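Local coordinates for DNA replication licensing factor MCM related protein (Thermoplasma acidophilum, PDB 4ME3) that probably unwinds DNA as an ATP-driven MCM helicase at the replication fork, this piece being its zinc-containing N-terminal domain, which probably binds single-stranded DNA, at residues E191-D203 and P213-L227. Numbering follows the deposited sequence.
Sequences EFIDVQKVEIQED and PQRITIITEDDLAGL
P213 receives the Q201 side-chain amide on its carbonyl oxygen: NE2 lies 3.2 Å from P213 O and donates almost straight, though from above the carbonyl plane. Next, the backbone N of Q214 meets E202 OE1 on the carboxylate's anti side at 2.9 Å; R113 forms a salt bridge with the same oxygen. R215 crosses two side chains. Its NH1 donates to E199 OE2 at 2.8 Å, near the guanidinium plane but above the carboxylate plane, the two planes being 68° apart, while Q201 OE1, hydrogen-bonded to R131, sits over a guanidinium face. With CG anti to the backbone N (chi1 178°), the extended E199 chain crosses that of R215 at a slant, bringing its carboxylate close to CD and up to NH1; an alanine here would probably leave the R215 guanidinium without its charge mate and freer to turn. A water links E199 OE1 to T217 OG1. On the opposite sheet face, I216 CG2 packs on I200 CG1, and I218 CD1 presses tightly against I200 CG2, 3.4 Å away. I219 CD1 lies along the K197 stem. Q196 N donates to T220 O and T220 N to Q196 O, each at 2.9 Å. E221 OE1 touches I193 CD1 and is hydrogen-bonded to the hydroxyl of Y260. Next, D222 N donates to D194 O at 2.7 Å, A225 CB rests on D194 CB, and G226 N reaches Q196 OE1 at 2.8 Å. Alternating hydrogen-bonded and non-hydrogen-bonded pairs from V195–E221 to Q201–R215, with strand directions 153° apart, define a two-stranded antiparallel ladder, continued by strands 123-147 and 250-261 in the curled sheet of the MCM OB fold.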
loop_
_atom_site.group_PDB
_atom_site.type_symbol
_atom_site.label_atom_id
_atom_site.label_comp_id
_atom_site.label_asym_id
_atom_site.label_seq_id
_atom_site.Cartn_x
_atom_site.Cartn_y
_atom_site.Cartn_z
ATOM N N GLU A 191 -6.214 0.152 -14.124
ATOM C CA GLU A 191 -6.074 -1.002 -13.249
ATOM C C GLU A 191 -6.772 -0.763 -11.919
ATOM O O GLU A 191 -6.561 0.259 -11.273
ATOM C CB GLU A 191 -4.597 -1.322 -13.020
ATOM C CG GLU A 191 -3.938 -2.008 -14.206
ATOM C CD GLU A 191 -4.654 -3.287 -14.601
ATOM O OE1 GLU A 191 -4.633 -4.248 -13.801
ATOM O OE2 GLU A 191 -5.245 -3.329 -15.704
ATOM N N PHE A 192 -7.610 -1.716 -11.526
ATOM C CA PHE A 192 -8.286 -1.679 -10.236
ATOM C C PHE A 192 -7.739 -2.757 -9.317
ATOM O O PHE A 192 -7.227 -3.784 -9.778
ATOM C CB PHE A 192 -9.783 -1.923 -10.414
ATOM C CG PHE A 192 -10.478 -0.877 -11.233
ATOM C CD1 PHE A 192 -10.493 -0.960 -12.612
ATOM C CD2 PHE A 192 -11.123 0.181 -10.622
ATOM C CE1 PHE A 192 -11.134 -0.005 -13.370
ATOM C CE2 PHE A 192 -11.772 1.142 -11.376
ATOM C CZ PHE A 192 -11.773 1.046 -12.752
ATOM N N ILE A 193 -7.865 -2.531 -8.013
ATOM C CA ILE A 193 -7.535 -3.546 -7.027
ATOM C C ILE A 193 -8.710 -3.759 -6.078
ATOM O O ILE A 193 -9.518 -2.852 -5.860
ATOM C CB ILE A 193 -6.286 -3.165 -6.203
ATOM C CG1 ILE A 193 -6.516 -1.843 -5.469
ATOM C CG2 ILE A 193 -5.066 -3.071 -7.102
ATOM C CD1 ILE A 193 -5.399 -1.476 -4.512
ATOM N N ASP A 194 -8.801 -4.965 -5.531
ATOM C CA ASP A 194 -9.798 -5.299 -4.530
ATOM C C ASP A 194 -9.511 -4.543 -3.246
ATOM O O ASP A 194 -8.351 -4.379 -2.858
ATOM C CB ASP A 194 -9.762 -6.794 -4.221
ATOM C CG ASP A 194 -10.193 -7.652 -5.398
ATOM O OD1 ASP A 194 -11.171 -7.283 -6.084
ATOM O OD2 ASP A 194 -9.555 -8.704 -5.624
ATOM N N VAL A 195 -10.572 -4.098 -2.586
ATOM C CA VAL A 195 -10.460 -3.461 -1.278
ATOM C C VAL A 195 -11.567 -3.988 -0.382
ATOM O O VAL A 195 -12.678 -4.258 -0.838
ATOM C CB VAL A 195 -10.578 -1.932 -1.372
ATOM C CG1 VAL A 195 -10.429 -1.295 0.012
ATOM C CG2 VAL A 195 -9.542 -1.369 -2.333
ATOM N N GLN A 196 -11.259 -4.140 0.898
ATOM C CA GLN A 196 -12.257 -4.552 1.868
ATOM C C GLN A 196 -11.937 -3.866 3.185
ATOM O O GLN A 196 -10.772 -3.767 3.564
ATOM C CB GLN A 196 -12.225 -6.069 2.045
ATOM C CG GLN A 196 -13.292 -6.612 2.975
ATOM C CD GLN A 196 -13.226 -8.115 3.115
ATOM O OE1 GLN A 196 -12.142 -8.700 3.174
ATOM N NE2 GLN A 196 -14.388 -8.755 3.171
ATOM N N LYS A 197 -12.963 -3.377 3.870
ATOM C CA LYS A 197 -12.768 -2.834 5.208
ATOM C C LYS A 197 -13.227 -3.865 6.221
ATOM O O LYS A 197 -14.264 -4.507 6.046
ATOM C CB LYS A 197 -13.527 -1.523 5.401
ATOM C CG LYS A 197 -13.240 -0.483 4.336
ATOM C CD LYS A 197 -13.746 0.883 4.756
ATOM C CE LYS A 197 -13.506 1.922 3.675
ATOM N NZ LYS A 197 -14.038 3.256 4.072
ATOM N N VAL A 198 -12.438 -4.017 7.278
ATOM C CA VAL A 198 -12.695 -4.999 8.312
ATOM C C VAL A 198 -12.580 -4.333 9.676
ATOM O O VAL A 198 -11.541 -3.765 10.010
ATOM C CB VAL A 198 -11.676 -6.154 8.233
ATOM C CG1 VAL A 198 -11.960 -7.201 9.290
ATOM C CG2 VAL A 198 -11.695 -6.780 6.836
ATOM N N GLU A 199 -13.647 -4.392 10.459
ATOM C CA GLU A 199 -13.606 -3.837 11.808
ATOM C C GLU A 199 -13.265 -4.920 12.813
ATOM O O GLU A 199 -13.914 -5.961 12.849
ATOM C CB GLU A 199 -14.944 -3.195 12.178
ATOM C CG GLU A 199 -14.961 -2.653 13.596
ATOM C CD GLU A 199 -16.261 -1.964 13.944
ATOM O OE1 GLU A 199 -16.264 -0.718 14.041
ATOM O OE2 GLU A 199 -17.276 -2.667 14.128
ATOM N N ILE A 200 -12.240 -4.679 13.625
ATOM C CA ILE A 200 -11.891 -5.605 14.693
ATOM C C ILE A 200 -12.127 -4.965 16.060
ATOM O O ILE A 200 -12.174 -3.746 16.188
ATOM C CB ILE A 200 -10.428 -6.087 14.599
ATOM C CG1 ILE A 200 -9.452 -4.920 14.759
ATOM C CG2 ILE A 200 -10.188 -6.797 13.271
ATOM C CD1 ILE A 200 -8.019 -5.368 14.990
ATOM N N GLN A 201 -12.270 -5.805 17.074
ATOM C CA GLN A 201 -12.515 -5.336 18.430
ATOM C C GLN A 201 -11.549 -6.003 19.394
ATOM O O GLN A 201 -11.108 -7.127 19.165
ATOM C CB GLN A 201 -13.953 -5.654 18.840
ATOM C CG GLN A 201 -14.351 -5.062 20.175
ATOM C CD GLN A 201 -15.807 -5.309 20.505
ATOM O OE1 GLN A 201 -16.397 -6.293 20.057
ATOM N NE2 GLN A 201 -16.399 -4.409 21.286
ATOM N N GLU A 202 -11.222 -5.310 20.479
ATOM C CA GLU A 202 -10.348 -5.872 21.495
ATOM C C GLU A 202 -10.975 -7.134 22.067
ATOM O O GLU A 202 -12.189 -7.203 22.241
ATOM C CB GLU A 202 -10.111 -4.860 22.619
ATOM C CG GLU A 202 -9.314 -3.641 22.193
ATOM C CD GLU A 202 -9.044 -2.687 23.342
ATOM O OE1 GLU A 202 -10.019 -2.178 23.927
ATOM O OE2 GLU A 202 -7.856 -2.454 23.657
ATOM N N ASP A 203 -10.139 -8.129 22.345
ATOM C CA ASP A 203 -10.592 -9.365 22.967
ATOM C C ASP A 203 -10.953 -9.090 24.424
ATOM O O ASP A 203 -10.088 -8.722 25.215
ATOM C CB ASP A 203 -9.489 -10.422 22.897
ATOM C CG ASP A 203 -9.925 -11.763 23.461
ATOM O OD1 ASP A 203 -10.936 -11.806 24.193
ATOM O OD2 ASP A 203 -9.253 -12.774 23.173
ATOM N N PRO A 213 -14.554 -2.921 25.329
ATOM C CA PRO A 213 -13.566 -3.217 24.283
ATOM C C PRO A 213 -13.682 -2.248 23.114
ATOM O O PRO A 213 -14.776 -2.046 22.593
ATOM C CB PRO A 213 -13.934 -4.638 23.837
ATOM C CG PRO A 213 -14.752 -5.205 24.955
ATOM C CD PRO A 213 -15.479 -4.044 25.549
ATOM N N GLN A 214 -12.563 -1.663 22.700
ATOM C CA GLN A 214 -12.576 -0.669 21.631
ATOM C C GLN A 214 -12.414 -1.329 20.264
ATOM O O GLN A 214 -12.001 -2.484 20.166
ATOM C CB GLN A 214 -11.482 0.380 21.863
ATOM C CG GLN A 214 -11.742 1.236 23.100
ATOM C CD GLN A 214 -10.688 2.308 23.331
ATOM O OE1 GLN A 214 -9.956 2.693 22.420
ATOM N NE2 GLN A 214 -10.612 2.796 24.563
ATOM N N ARG A 215 -12.748 -0.587 19.214
ATOM C CA ARG A 215 -12.708 -1.121 17.859
ATOM C C ARG A 215 -11.834 -0.269 16.954
ATOM O O ARG A 215 -11.600 0.908 17.221
ATOM C CB ARG A 215 -14.124 -1.192 17.283
ATOM C CG ARG A 215 -15.051 -2.119 18.047
ATOM C CD ARG A 215 -16.499 -1.973 17.598
ATOM N NE ARG A 215 -17.378 -2.900 18.314
ATOM C CZ ARG A 215 -18.049 -3.909 17.760
ATOM N NH1 ARG A 215 -17.984 -4.151 16.455
ATOM N NH2 ARG A 215 -18.809 -4.684 18.522
ATOM N N ILE A 216 -11.335 -0.878 15.885
ATOM C CA ILE A 216 -10.620 -0.137 14.864
ATOM C C ILE A 216 -10.841 -0.814 13.524
ATOM O O ILE A 216 -11.025 -2.027 13.462
ATOM C CB ILE A 216 -9.110 -0.047 15.162
ATOM C CG1 ILE A 216 -8.448 0.944 14.204
ATOM C CG2 ILE A 216 -8.451 -1.427 15.062
ATOM C CD1 ILE A 216 -7.016 1.298 14.573
ATOM N N THR A 217 -10.843 -0.021 12.460
ATOM C CA THR A 217 -11.032 -0.555 11.118
ATOM C C THR A 217 -9.704 -0.794 10.431
ATOM O O THR A 217 -8.774 0.003 10.544
ATOM C CB THR A 217 -11.873 0.384 10.246
ATOM O OG1 THR A 217 -13.199 0.455 10.776
ATOM C CG2 THR A 217 -11.940 -0.127 8.811
ATOM N N ILE A 218 -9.637 -1.910 9.717
ATOM C CA ILE A 218 -8.464 -2.284 8.956
ATOM C C ILE A 218 -8.842 -2.225 7.489
ATOM O O ILE A 218 -9.908 -2.708 7.100
ATOM C CB ILE A 218 -8.018 -3.715 9.288
ATOM C CG1 ILE A 218 -7.789 -3.868 10.794
ATOM C CG2 ILE A 218 -6.751 -4.070 8.525
ATOM C CD1 ILE A 218 -7.925 -5.279 11.274
ATOM N N ILE A 219 -7.984 -1.611 6.684
ATOM C CA ILE A 219 -8.149 -1.623 5.238
ATOM C C ILE A 219 -7.272 -2.735 4.680
ATOM O O ILE A 219 -6.061 -2.732 4.876
ATOM C CB ILE A 219 -7.739 -0.280 4.600
ATOM C CG1 ILE A 219 -8.609 0.862 5.132
ATOM C CG2 ILE A 219 -7.844 -0.350 3.081
ATOM C CD1 ILE A 219 -10.090 0.662 4.944
ATOM N N THR A 220 -7.889 -3.698 4.004
ATOM C CA THR A 220 -7.146 -4.769 3.356
ATOM C C THR A 220 -7.292 -4.624 1.849
ATOM O O THR A 220 -8.404 -4.515 1.339
ATOM C CB THR A 220 -7.641 -6.162 3.793
ATOM O OG1 THR A 220 -9.019 -6.333 3.428
ATOM C CG2 THR A 220 -7.492 -6.333 5.297
ATOM N N GLU A 221 -6.169 -4.607 1.138
ATOM C CA GLU A 221 -6.196 -4.372 -0.301
ATOM C C GLU A 221 -5.559 -5.507 -1.085
ATOM O O GLU A 221 -4.700 -6.233 -0.576
ATOM C CB GLU A 221 -5.478 -3.067 -0.650
ATOM C CG GLU A 221 -6.172 -1.809 -0.161
ATOM C CD GLU A 221 -5.579 -0.553 -0.770
ATOM O OE1 GLU A 221 -4.416 -0.604 -1.224
ATOM O OE2 GLU A 221 -6.274 0.483 -0.799
ATOM N N ASP A 222 -5.997 -5.639 -2.334
ATOM C CA ASP A 222 -5.409 -6.571 -3.289
ATOM C C ASP A 222 -5.386 -7.997 -2.731
ATOM O O ASP A 222 -6.440 -8.557 -2.423
ATOM C CB ASP A 222 -4.020 -6.067 -3.701
ATOM C CG ASP A 222 -3.567 -6.612 -5.043
ATOM O OD1 ASP A 222 -4.349 -7.335 -5.698
ATOM O OD2 ASP A 222 -2.429 -6.292 -5.453
ATOM N N ASP A 223 -4.200 -8.584 -2.601
ATOM C CA ASP A 223 -4.071 -9.969 -2.157
ATOM C C ASP A 223 -4.544 -10.197 -0.723
ATOM O O ASP A 223 -4.762 -11.339 -0.317
ATOM C CB ASP A 223 -2.619 -10.448 -2.304
ATOM C CG ASP A 223 -1.608 -9.439 -1.779
ATOM O OD1 ASP A 223 -1.682 -8.258 -2.178
ATOM O OD2 ASP A 223 -0.732 -9.823 -0.975
ATOM N N LEU A 224 -4.700 -9.121 0.043
ATOM C CA LEU A 224 -5.145 -9.239 1.428
ATOM C C LEU A 224 -6.660 -9.088 1.584
ATOM O O LEU A 224 -7.203 -9.388 2.644
ATOM C CB LEU A 224 -4.423 -8.213 2.311
ATOM C CG LEU A 224 -2.906 -8.393 2.416
ATOM C CD1 LEU A 224 -2.324 -7.397 3.410
ATOM C CD2 LEU A 224 -2.555 -9.819 2.804
ATOM N N ALA A 225 -7.346 -8.634 0.539
ATOM C CA ALA A 225 -8.797 -8.483 0.614
ATOM C C ALA A 225 -9.498 -9.837 0.544
ATOM O O ALA A 225 -9.041 -10.744 -0.144
ATOM C CB ALA A 225 -9.296 -7.571 -0.500
ATOM N N GLY A 226 -10.607 -9.963 1.264
ATOM C CA GLY A 226 -11.434 -11.153 1.204
ATOM C C GLY A 226 -10.931 -12.309 2.046
ATOM O O GLY A 226 -11.279 -13.457 1.784
ATOM N N LEU A 227 -10.125 -12.010 3.059
ATOM C CA LEU A 227 -9.521 -13.046 3.895
ATOM C C LEU A 227 -10.122 -13.117 5.296
ATOM O O LEU A 227 -10.059 -14.160 5.944
ATOM C CB LEU A 227 -8.014 -12.813 4.021
ATOM C CG LEU A 227 -7.187 -12.910 2.736
ATOM C CD1 LEU A 227 -5.717 -12.634 3.032
ATOM C CD2 LEU A 227 -7.359 -14.267 2.082
HETATM O O HOH W 1 -6.869 -6.970 -6.538
HETATM O O HOH W 2 -8.265 -10.021 -3.899
HETATM O O HOH W 3 -9.510 -9.441 4.335
HETATM O O HOH W 4 -13.811 0.909 13.707
#